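Local coordinates for protein extracellular ligand-binding receptor (Desulfohalobium retbaense DSM 5692, PDB 5ERE) that probably senses small extracellular solutes, binding 2-oxo-4-methylpentanoic acid (ketoleucine) in a periplasmic-binding-protein module and cytosine in a tandem PAS-type sensor module, at residues Gln118-Tyr122 and Pro307-Lys311; Val207-Gln213 and Leu227-Pro232; Ile406-Gln411 and Ser424-Val430. All coordinates share one frame. Numbering follows the deposited sequence.

Contact 1: Gln118-Tyr122 and Pro307-Lys311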
loop_
_atom_site.group_PDB
_atom_site.type_symbol
_atom_site.label_atom_id
_atom_site.label_comp_id
_atom_site.label_asym_id
_atom_site.label_seq_id
_atom_site.Cartn_x
_atom_site.Cartn_y
_atom_site.Cartn_z
ATOM N N GLN A 118 -0.743 1.569 4.054
ATOM C CA GLN A 118 -1.852 2.193 3.347
ATOM C C GLN A 118 -2.601 3.180 4.264
ATOM O O GLN A 118 -2.910 4.301 3.855
ATOM C CB GLN A 118 -2.793 1.127 2.799
ATOM C CG GLN A 118 -2.075 0.223 1.747
ATOM C CD GLN A 118 -3.015 -0.697 0.994
ATOM O OE1 GLN A 118 -2.978 -1.937 1.158
ATOM N NE2 GLN A 118 -3.860 -0.102 0.150
ATOM N N LEU A 119 -2.920 2.745 5.482
ATOM C CA LEU A 119 -3.635 3.588 6.424
ATOM C C LEU A 119 -2.864 4.901 6.685
ATOM O O LEU A 119 -3.481 5.950 6.871
ATOM C CB LEU A 119 -3.879 2.824 7.739
ATOM C CG LEU A 119 -4.652 3.518 8.874
ATOM C CD1 LEU A 119 -6.095 3.746 8.515
ATOM C CD2 LEU A 119 -4.578 2.688 10.149
ATOM N N ALA A 120 -1.534 4.832 6.630
ATOM C CA ALA A 120 -0.662 5.989 6.842
ATOM C C ALA A 120 -0.905 7.118 5.852
ATOM O O ALA A 120 -0.559 8.258 6.139
ATOM C CB ALA A 120 0.827 5.560 6.770
ATOM N N ALA A 121 -1.470 6.816 4.688
ATOM C CA ALA A 121 -1.734 7.869 3.705
ATOM C C ALA A 121 -2.822 8.798 4.192
ATOM O O ALA A 121 -2.864 9.958 3.806
ATOM C CB ALA A 121 -2.140 7.292 2.340
ATOM N N TYR A 122 -3.737 8.254 4.987
ATOM C CA TYR A 122 -4.816 9.040 5.572
ATOM C C TYR A 122 -4.330 9.744 6.845
ATOM O O TYR A 122 -4.558 10.937 7.023
ATOM C CB TYR A 122 -6.005 8.135 5.882
ATOM C CG TYR A 122 -7.208 8.843 6.448
ATOM C CD1 TYR A 122 -7.944 9.723 5.662
ATOM C CD2 TYR A 122 -7.631 8.615 7.753
ATOM C CE1 TYR A 122 -9.056 10.373 6.156
ATOM C CE2 TYR A 122 -8.741 9.277 8.270
ATOM C CZ TYR A 122 -9.452 10.155 7.457
ATOM O OH TYR A 122 -10.565 10.817 7.920
ATOM N N PRO A 307 -5.154 -6.256 -2.954
ATOM C CA PRO A 307 -5.249 -4.817 -2.652
ATOM C C PRO A 307 -6.305 -4.446 -1.588
ATOM O O PRO A 307 -7.260 -5.190 -1.343
ATOM C CB PRO A 307 -5.591 -4.201 -4.013
ATOM C CG PRO A 307 -6.230 -5.352 -4.817
ATOM C CD PRO A 307 -5.531 -6.578 -4.356
ATOM N N TYR A 308 -6.059 -3.304 -0.938
ATOM C CA TYR A 308 -6.936 -2.696 0.054
ATOM C C TYR A 308 -7.363 -1.310 -0.431
ATOM O O TYR A 308 -6.671 -0.653 -1.254
ATOM C CB TYR A 308 -6.239 -2.529 1.444
ATOM C CG TYR A 308 -6.234 -3.733 2.355
ATOM C CD1 TYR A 308 -5.898 -4.996 1.886
ATOM C CD2 TYR A 308 -6.543 -3.610 3.685
ATOM C CE1 TYR A 308 -5.886 -6.092 2.726
ATOM C CE2 TYR A 308 -6.539 -4.687 4.526
ATOM C CZ TYR A 308 -6.212 -5.948 4.020
ATOM O OH TYR A 308 -6.206 -7.041 4.823
ATOM N N ILE A 309 -8.490 -0.858 0.113
ATOM C CA ILE A 309 -8.983 0.483 -0.134
ATOM C C ILE A 309 -9.393 1.121 1.188
ATOM O O ILE A 309 -9.517 0.450 2.224
ATOM C CB ILE A 309 -10.197 0.537 -1.048
ATOM C CG1 ILE A 309 -11.265 -0.459 -0.567
ATOM C CG2 ILE A 309 -9.769 0.257 -2.447
ATOM C CD1 ILE A 309 -12.668 -0.207 -1.106
ATOM N N PHE A 310 -9.627 2.412 1.107
ATOM C CA PHE A 310 -10.339 3.108 2.172
ATOM C C PHE A 310 -11.840 2.993 2.046
ATOM O O PHE A 310 -12.411 3.129 0.954
ATOM C CB PHE A 310 -9.921 4.559 2.192
ATOM C CG PHE A 310 -8.570 4.761 2.774
ATOM C CD1 PHE A 310 -8.397 4.734 4.139
ATOM C CD2 PHE A 310 -7.469 4.959 1.960
ATOM C CE1 PHE A 310 -7.130 4.916 4.697
ATOM C CE2 PHE A 310 -6.207 5.145 2.506
ATOM C CZ PHE A 310 -6.044 5.113 3.878
ATOM N N LYS A 311 -12.454 2.676 3.179
ATOM C CA LYS A 311 -13.886 2.632 3.309
ATOM C C LYS A 311 -14.333 3.531 4.444
ATOM O O LYS A 311 -13.520 3.982 5.260
ATOM C CB LYS A 311 -14.351 1.199 3.535
ATOM C CG LYS A 311 -14.133 0.363 2.316
ATOM C CD LYS A 311 -14.729 -1.016 2.431
ATOM C CE LYS A 311 -16.206 -1.081 2.011
ATOM N NZ LYS A 311 -16.695 -2.471 2.188
#

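Contact 2: Val207-Gln213 and Leu227-Pro232. With COI (2-oxo-4-methylpentanoic acid), chain B.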
loop_
_atom_site.group_PDB
_atom_site.type_symbol
_atom_site.label_atom_id
_atom_site.label_comp_id
_atom_site.label_asym_id
_atom_site.label_seq_id
_atom_site.Cartn_x
_atom_site.Cartn_y
_atom_site.Cartn_z
ATOM N N VAL A 207 -11.040 6.063 13.242
ATOM C CA VAL A 207 -10.282 5.382 12.197
ATOM C C VAL A 207 -10.118 3.926 12.617
ATOM O O VAL A 207 -9.835 3.639 13.776
ATOM C CB VAL A 207 -8.898 6.022 11.979
ATOM C CG1 VAL A 207 -8.118 5.309 10.875
ATOM C CG2 VAL A 207 -9.025 7.529 11.689
ATOM N N GLY A 208 -10.297 2.998 11.682
ATOM C CA GLY A 208 -10.149 1.595 12.018
ATOM C C GLY A 208 -9.510 0.829 10.889
ATOM O O GLY A 208 -9.034 1.426 9.923
ATOM N N THR A 209 -9.492 -0.492 11.041
ATOM C CA THR A 209 -8.769 -1.397 10.137
ATOM C C THR A 209 -9.705 -2.553 9.749
ATOM O O THR A 209 -10.886 -2.579 10.140
ATOM C CB THR A 209 -7.453 -1.927 10.801
ATOM O OG1 THR A 209 -7.757 -2.759 11.921
ATOM C CG2 THR A 209 -6.544 -0.758 11.264
ATOM N N ARG A 210 -9.168 -3.530 9.023
ATOM C CA ARG A 210 -9.970 -4.579 8.370
ATOM C C ARG A 210 -11.093 -5.206 9.227
ATOM O O ARG A 210 -12.221 -5.283 8.788
ATOM C CB ARG A 210 -9.001 -5.678 7.845
ATOM C CG ARG A 210 -9.662 -7.007 7.433
ATOM C CD ARG A 210 -8.545 -8.096 7.141
ATOM N NE ARG A 210 -7.566 -8.057 8.223
ATOM C CZ ARG A 210 -7.652 -8.735 9.357
ATOM N NH1 ARG A 210 -8.644 -9.566 9.568
ATOM N NH2 ARG A 210 -6.731 -8.565 10.305
ATOM N N PRO A 211 -10.794 -5.652 10.455
ATOM C CA PRO A 211 -11.774 -6.294 11.346
ATOM C C PRO A 211 -13.002 -5.462 11.717
ATOM O O PRO A 211 -14.000 -6.029 12.169
ATOM C CB PRO A 211 -10.952 -6.561 12.614
ATOM C CG PRO A 211 -9.559 -6.618 12.131
ATOM C CD PRO A 211 -9.484 -5.551 11.115
ATOM N N ILE A 212 -12.942 -4.149 11.539
ATOM C CA ILE A 212 -13.995 -3.277 12.079
ATOM C C ILE A 212 -15.296 -3.294 11.245
ATOM O O ILE A 212 -16.343 -2.838 11.703
ATOM C CB ILE A 212 -13.450 -1.832 12.221
ATOM C CG1 ILE A 212 -14.203 -1.050 13.312
ATOM C CG2 ILE A 212 -13.524 -1.094 10.916
ATOM C CD1 ILE A 212 -13.465 0.210 13.734
ATOM N N GLN A 213 -15.266 -3.877 10.050
ATOM C CA GLN A 213 -16.467 -3.847 9.191
ATOM C C GLN A 213 -17.455 -4.944 9.593
ATOM O O GLN A 213 -17.579 -5.957 8.920
ATOM C CB GLN A 213 -16.118 -3.998 7.697
ATOM C CG GLN A 213 -17.354 -3.773 6.796
ATOM C CD GLN A 213 -17.068 -3.909 5.313
ATOM O OE1 GLN A 213 -16.473 -3.021 4.702
ATOM N NE2 GLN A 213 -17.477 -5.033 4.723
ATOM N N LEU A 227 -16.588 7.263 10.235
ATOM C CA LEU A 227 -15.403 6.490 10.568
ATOM C C LEU A 227 -14.725 5.958 9.301
ATOM O O LEU A 227 -15.392 5.392 8.461
ATOM C CB LEU A 227 -15.785 5.327 11.482
ATOM C CG LEU A 227 -14.628 4.487 12.030
ATOM C CD1 LEU A 227 -15.085 3.851 13.311
ATOM C CD2 LEU A 227 -14.142 3.407 11.066
ATOM N N VAL A 228 -13.419 6.167 9.165
ATOM C CA VAL A 228 -12.686 5.749 7.962
ATOM C C VAL A 228 -11.850 4.529 8.313
ATOM O O VAL A 228 -11.269 4.487 9.370
ATOM C CB VAL A 228 -11.793 6.897 7.421
ATOM C CG1 VAL A 228 -10.940 6.451 6.221
ATOM C CG2 VAL A 228 -12.660 8.095 7.016
ATOM N N TYR A 229 -11.795 3.519 7.452
ATOM C CA TYR A 229 -10.942 2.364 7.753
ATOM C C TYR A 229 -10.369 1.713 6.497
ATOM O O TYR A 229 -10.891 1.885 5.391
ATOM C CB TYR A 229 -11.719 1.321 8.565
ATOM C CG TYR A 229 -12.930 0.812 7.850
ATOM C CD1 TYR A 229 -14.086 1.571 7.803
ATOM C CD2 TYR A 229 -12.927 -0.442 7.193
ATOM C CE1 TYR A 229 -15.205 1.130 7.137
ATOM C CE2 TYR A 229 -14.034 -0.886 6.542
ATOM C CZ TYR A 229 -15.181 -0.101 6.507
ATOM O OH TYR A 229 -16.302 -0.536 5.848
ATOM N N THR A 230 -9.264 0.996 6.674
ATOM C CA THR A 230 -8.689 0.227 5.582
ATOM C C THR A 230 -9.358 -1.131 5.502
ATOM O O THR A 230 -9.754 -1.705 6.518
ATOM C CB THR A 230 -7.195 0.068 5.731
ATOM O OG1 THR A 230 -6.851 -0.230 7.082
ATOM C CG2 THR A 230 -6.501 1.324 5.300
ATOM N N TYR A 231 -9.516 -1.635 4.275
ATOM C CA TYR A 231 -10.279 -2.848 4.057
ATOM C C TYR A 231 -9.906 -3.501 2.690
ATOM O O TYR A 231 -9.655 -2.789 1.719
ATOM C CB TYR A 231 -11.766 -2.538 4.102
ATOM C CG TYR A 231 -12.617 -3.752 4.270
ATOM C CD1 TYR A 231 -12.763 -4.335 5.508
ATOM C CD2 TYR A 231 -13.274 -4.312 3.185
ATOM C CE1 TYR A 231 -13.523 -5.464 5.667
ATOM C CE2 TYR A 231 -14.045 -5.438 3.325
ATOM C CZ TYR A 231 -14.166 -6.013 4.554
ATOM O OH TYR A 231 -14.930 -7.127 4.683
ATOM N N PRO A 232 -9.856 -4.840 2.630
ATOM C CA PRO A 232 -9.660 -5.515 1.310
ATOM C C PRO A 232 -10.642 -5.090 0.249
ATOM O O PRO A 232 -11.816 -4.933 0.539
ATOM C CB PRO A 232 -9.847 -6.992 1.629
ATOM C CG PRO A 232 -9.590 -7.103 3.107
ATOM C CD PRO A 232 -10.065 -5.808 3.713
HETATM C C1 COI B . -6.413 -10.723 13.357
HETATM O O1 COI B . -5.776 -11.237 14.315
HETATM O O2 COI B . -5.835 -10.248 12.348
HETATM C C2 COI B . -7.902 -10.742 13.411
HETATM O O3 COI B . -8.554 -10.225 12.523
HETATM C C3 COI B . -8.506 -11.462 14.593
HETATM C C4 COI B . -9.978 -11.253 14.625
HETATM C C5 COI B . -10.580 -12.413 15.390
HETATM C C6 COI B . -10.176 -9.908 15.308
HETATM O O HOH W 1 -16.139 -7.957 7.834
#

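Contact 3: Ile406-Gln411 and Ser424-Val430. With CYT (6-aminopyrimidin-2(1H)-one), chain C.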
loop_
_atom_site.group_PDB
_atom_site.type_symbol
_atom_site.label_atom_id
_atom_site.label_comp_id
_atom_site.label_asym_id
_atom_site.label_seq_id
_atom_site.Cartn_x
_atom_site.Cartn_y
_atom_site.Cartn_z
ATOM N N ILE A 406 25.235 18.478 -27.865
ATOM C CA ILE A 406 23.795 18.379 -27.575
ATOM C C ILE A 406 23.093 19.704 -27.920
ATOM O O ILE A 406 22.040 20.035 -27.352
ATOM C CB ILE A 406 23.558 17.987 -26.085
ATOM C CG1 ILE A 406 24.067 19.090 -25.144
ATOM C CG2 ILE A 406 24.282 16.644 -25.766
ATOM C CD1 ILE A 406 23.703 18.884 -23.707
ATOM N N SER A 407 23.687 20.463 -28.843
ATOM C CA SER A 407 23.175 21.789 -29.210
ATOM C C SER A 407 21.810 21.720 -29.929
ATOM O O SER A 407 21.122 22.732 -30.036
ATOM C CB SER A 407 24.179 22.540 -30.096
ATOM O OG SER A 407 24.337 21.908 -31.348
ATOM N N GLY A 408 21.447 20.525 -30.393
ATOM C CA GLY A 408 20.195 20.268 -31.097
ATOM C C GLY A 408 19.097 19.717 -30.194
ATOM O O GLY A 408 17.980 19.501 -30.639
ATOM N N GLN A 409 19.393 19.500 -28.914
ATOM C CA GLN A 409 18.362 19.027 -27.995
ATOM C C GLN A 409 17.376 20.181 -27.706
ATOM O O GLN A 409 17.772 21.331 -27.503
ATOM C CB GLN A 409 18.988 18.464 -26.708
ATOM C CG GLN A 409 19.768 17.162 -26.957
ATOM C CD GLN A 409 20.275 16.462 -25.685
ATOM O OE1 GLN A 409 20.053 16.913 -24.555
ATOM N NE2 GLN A 409 20.988 15.367 -25.881
ATOM N N GLU A 410 16.097 19.866 -27.703
ATOM C CA GLU A 410 15.071 20.928 -27.696
ATOM C C GLU A 410 15.229 21.884 -26.483
ATOM O O GLU A 410 15.127 23.102 -26.635
ATOM C CB GLU A 410 13.667 20.302 -27.750
ATOM C CG GLU A 410 13.184 19.546 -26.504
ATOM C CD GLU A 410 12.627 20.483 -25.433
ATOM O OE1 GLU A 410 12.618 20.092 -24.245
ATOM O OE2 GLU A 410 12.210 21.617 -25.779
ATOM N N GLN A 411 15.527 21.343 -25.299
ATOM C CA GLN A 411 15.698 22.182 -24.094
ATOM C C GLN A 411 16.936 23.061 -24.161
ATOM O O GLN A 411 16.960 24.150 -23.580
ATOM C CB GLN A 411 15.743 21.323 -22.822
ATOM C CG GLN A 411 17.105 20.688 -22.438
ATOM C CD GLN A 411 17.446 19.486 -23.311
ATOM O OE1 GLN A 411 16.814 19.260 -24.332
ATOM N NE2 GLN A 411 18.401 18.675 -22.864
ATOM N N SER A 424 13.519 19.741 -19.631
ATOM C CA SER A 424 13.296 19.149 -20.950
ATOM C C SER A 424 12.032 18.292 -20.988
ATOM O O SER A 424 11.503 17.865 -19.959
ATOM C CB SER A 424 14.502 18.292 -21.391
ATOM O OG SER A 424 14.530 17.052 -20.707
ATOM N N GLN A 425 11.542 18.057 -22.203
ATOM C CA GLN A 425 10.634 16.959 -22.480
ATOM C C GLN A 425 11.418 15.662 -22.281
ATOM O O GLN A 425 12.623 15.708 -22.227
ATOM C CB GLN A 425 10.127 17.018 -23.931
ATOM C CG GLN A 425 9.496 18.303 -24.375
ATOM C CD GLN A 425 8.183 18.608 -23.649
ATOM O OE1 GLN A 425 7.551 17.719 -23.062
ATOM N NE2 GLN A 425 7.773 19.871 -23.684
ATOM N N ALA A 426 10.739 14.522 -22.231
ATOM C CA ALA A 426 11.410 13.216 -22.153
ATOM C C ALA A 426 11.998 12.817 -23.508
ATOM O O ALA A 426 11.269 12.453 -24.418
ATOM C CB ALA A 426 10.433 12.167 -21.668
ATOM N N ILE A 427 13.309 12.934 -23.653
ATOM C CA ILE A 427 13.962 12.757 -24.947
ATOM C C ILE A 427 15.132 11.811 -24.747
ATOM O O ILE A 427 15.544 11.561 -23.620
ATOM C CB ILE A 427 14.468 14.105 -25.564
ATOM C CG1 ILE A 427 15.480 14.796 -24.602
ATOM C CG2 ILE A 427 13.290 15.059 -25.899
ATOM C CD1 ILE A 427 16.191 16.027 -25.198
ATOM N N LYS A 428 15.657 11.281 -25.844
ATOM C CA LYS A 428 16.811 10.371 -25.790
ATOM C C LYS A 428 18.084 11.153 -25.449
ATOM O O LYS A 428 18.444 12.135 -26.099
ATOM C CB LYS A 428 16.961 9.613 -27.117
ATOM C CG LYS A 428 18.105 8.572 -27.152
ATOM C CD LYS A 428 17.788 7.297 -26.360
ATOM C CE LYS A 428 18.914 6.263 -26.486
ATOM N NZ LYS A 428 19.008 5.627 -27.842
HETATM N N MSE A 429 18.747 10.729 -24.388
HETATM C CA MSE A 429 19.953 11.394 -23.922
HETATM C C MSE A 429 21.200 10.645 -24.457
HETATM O O MSE A 429 21.101 9.462 -24.769
HETATM C CB MSE A 429 19.941 11.432 -22.398
HETATM C CG MSE A 429 18.723 12.120 -21.804
HETATM SE SE MSE A 429 18.780 14.052 -22.147
HETATM C CE MSE A 429 16.993 14.531 -21.454
ATOM N N VAL A 430 22.358 11.314 -24.542
ATOM C CA VAL A 430 23.596 10.644 -25.011
ATOM C C VAL A 430 23.972 9.477 -24.120
ATOM O O VAL A 430 24.693 8.563 -24.549
ATOM C CB VAL A 430 24.822 11.602 -25.088
ATOM C CG1 VAL A 430 24.635 12.637 -26.168
ATOM C CG2 VAL A 430 25.114 12.263 -23.748
HETATM N N3 CYT C . 22.751 14.373 -21.318
HETATM C C4 CYT C . 22.906 15.172 -20.264
HETATM N N1 CYT C . 21.574 16.108 -22.448
HETATM C C2 CYT C . 22.090 14.805 -22.431
HETATM O O2 CYT C . 21.902 14.058 -23.416
HETATM N N4 CYT C . 23.588 14.679 -19.192
HETATM C C5 CYT C . 22.387 16.513 -20.260
HETATM C C6 CYT C . 21.736 16.937 -21.356
#

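Contact 1: Gln118-Tyr122 and Pro307-Lys311
Strand residues Tyr308-Lys311 run past helix residues Gln118-Tyr122 at an axis distance of 9.3 Å, their directions 34° apart. Pro307 leads into the strand and its backbone pairs with Ser233. At Tyr308 the helix makes its polar contact: the amide of Gln118 reaches across, and NE2 donates a hydrogen bond to Tyr308 O at 3.2 Å, while Gln118 OE1 lies 3.3 Å from Tyr308 CB. The Tyr308 ring itself leads away from the helix, to Val110 and Arg210. Ile309 points to the other side of the strand, against Gln324 and Pro474. This alternation suits a strand in the mixed sheet of a periplasmic binding protein lobe, where helix 112-123 lies against one sheet face, touching strands 205-208 and 228-232 as well. Phe310 brings the largest covered area, 97 Å². Its ring lies against one side of the helix: CZ sits 3.2 Å from Gln118 O, which meets the ring at its edge, and 3.8 Å from Leu119 CA, whereas CE1 comes within 3.6 Å of Tyr122 CB, about a turn on, and 4.1 Å of Leu119 CD1. The rings of Phe310 and Tyr122 are oblique, with centroids 5.9 Å apart and planes at 48°. Met327 of helix 324-357 also touches Phe310. The Lys311 side chain takes no part in the helix contact; it touches Tyr229 and hydrogen-bonds through NZ to Gln213 OE1.

Contact 2: Val207-Gln213 and Leu227-Pro232
The parallel pairing of two strands here passes directly into a ligand site: beyond Gly208 the chain leaves the sheet for a 3-10 turn at Arg210-Ile212, and Arg210 extends from it to the bound 2-oxo-4-methylpentanoic acid. Arg210 NH2 donates to O2 of the ligand at 2.8 Å and NH1 to the keto oxygen O3 at 3.0 Å, so one guanidinium reads both carboxylate and ketone; Pro211 CG lies 3.8 Å from the same O3. Ser72 OG and Ala95 N also hydrogen-bond to the ligand. Behind the turn, the strand register is set by Gly208, whose N donates to Val228 O (2.9 Å) and whose O accepts from Thr230 N (3.3 Å). A side chain at Gly208 would collide with Ile212 CD1, because the turn folds back over this position. Ile212 CG2 thereby makes a CH-pi contact with the face of Tyr229, 4.0 Å from the ring centroid, and Ile212 CD1 meets Leu227 CD1 at 4.0 Å. Gln213 follows the turn: its OE1 accepts a 2.7 Å hydrogen bond from Tyr229 OH and another from Lys311, while its amide carbon CD lies over the Tyr231 ring. Such a strand-end loop lining the ligand cleft is characteristic of periplasmic binding proteins. Strand 205-208 lies between strands 181-185 and 228-232 in the parallel part of a mixed sheet, strand 228-232 pairs antiparallel with strand 304-314, and helix 112-123 covers the face bearing Val207 and Val228.

Contact 3: Ile406-Gln411 and Ser424-Val430
Glu410, Gln409 and Ile427 have the most surface covered in this contact. Glu410, in the first turn of helix 410-418, turns its carboxylate to the backbone of the facing segment: OE1 accepts a nearly straight hydrogen bond from Gln425 N at 3.1 Å and lies 3.5 Å from Ser424 CA. Its other oxygen, OE2, forms a salt bridge with Arg414. Gln409 stands at the N-cap position of that helix, at the end of a type I turn from Ile406, closed by a 3.1 Å bond from Gln409 N to Ile406 O. Gln411 NE2 donates to Gln409 OE1 at 2.9 Å, consistent with an amide orientation that presents Gln409 NE2 to O2 of cytosine, 2.9 Å away. Val430 N donates to the same O2 at 3.0 Å, and the two segments thus converge on a single carbonyl. This is the ligand pocket of a PAS-like (Cache) sensor domain, in which a helix and loops face an antiparallel sheet; Glu431 also binds the base. Ile406 CD1 lies 3.6 Å from cytosine C6, and Ile406 CG2 meets Val430 CG1 at 4.0 Å. Ile427, on the short strand 427-428 that pairs with strand 434-443, directs CD1 to within 4.0 Å of Gln409 CB and 3.4 Å of Gln411 OE1.

How the contacts relate
Contacts 1 and 2 belong to one buried core, with centres about 9 Å apart, and meet through neighbouring strands 304-314 and 228-232 of a shared sheet. Contact 1 is mainly helix-on-sheet packing round an aromatic ring, whereas contact 2 adds strand pairing and a charged side chain turned to a ligand. Hydrogen bonds join them, among them Ile309 N to Tyr231 O at 2.8 Å. Contact 3 lies in the separate sensor domain, its centre about 39 Å from that of contact 1 and 48 Å from that of contact 2. It is only partly buried, with one hydrogen bond across its segments, accepted by a carboxylate, and a side-chain and a backbone amide turned to the cytosine.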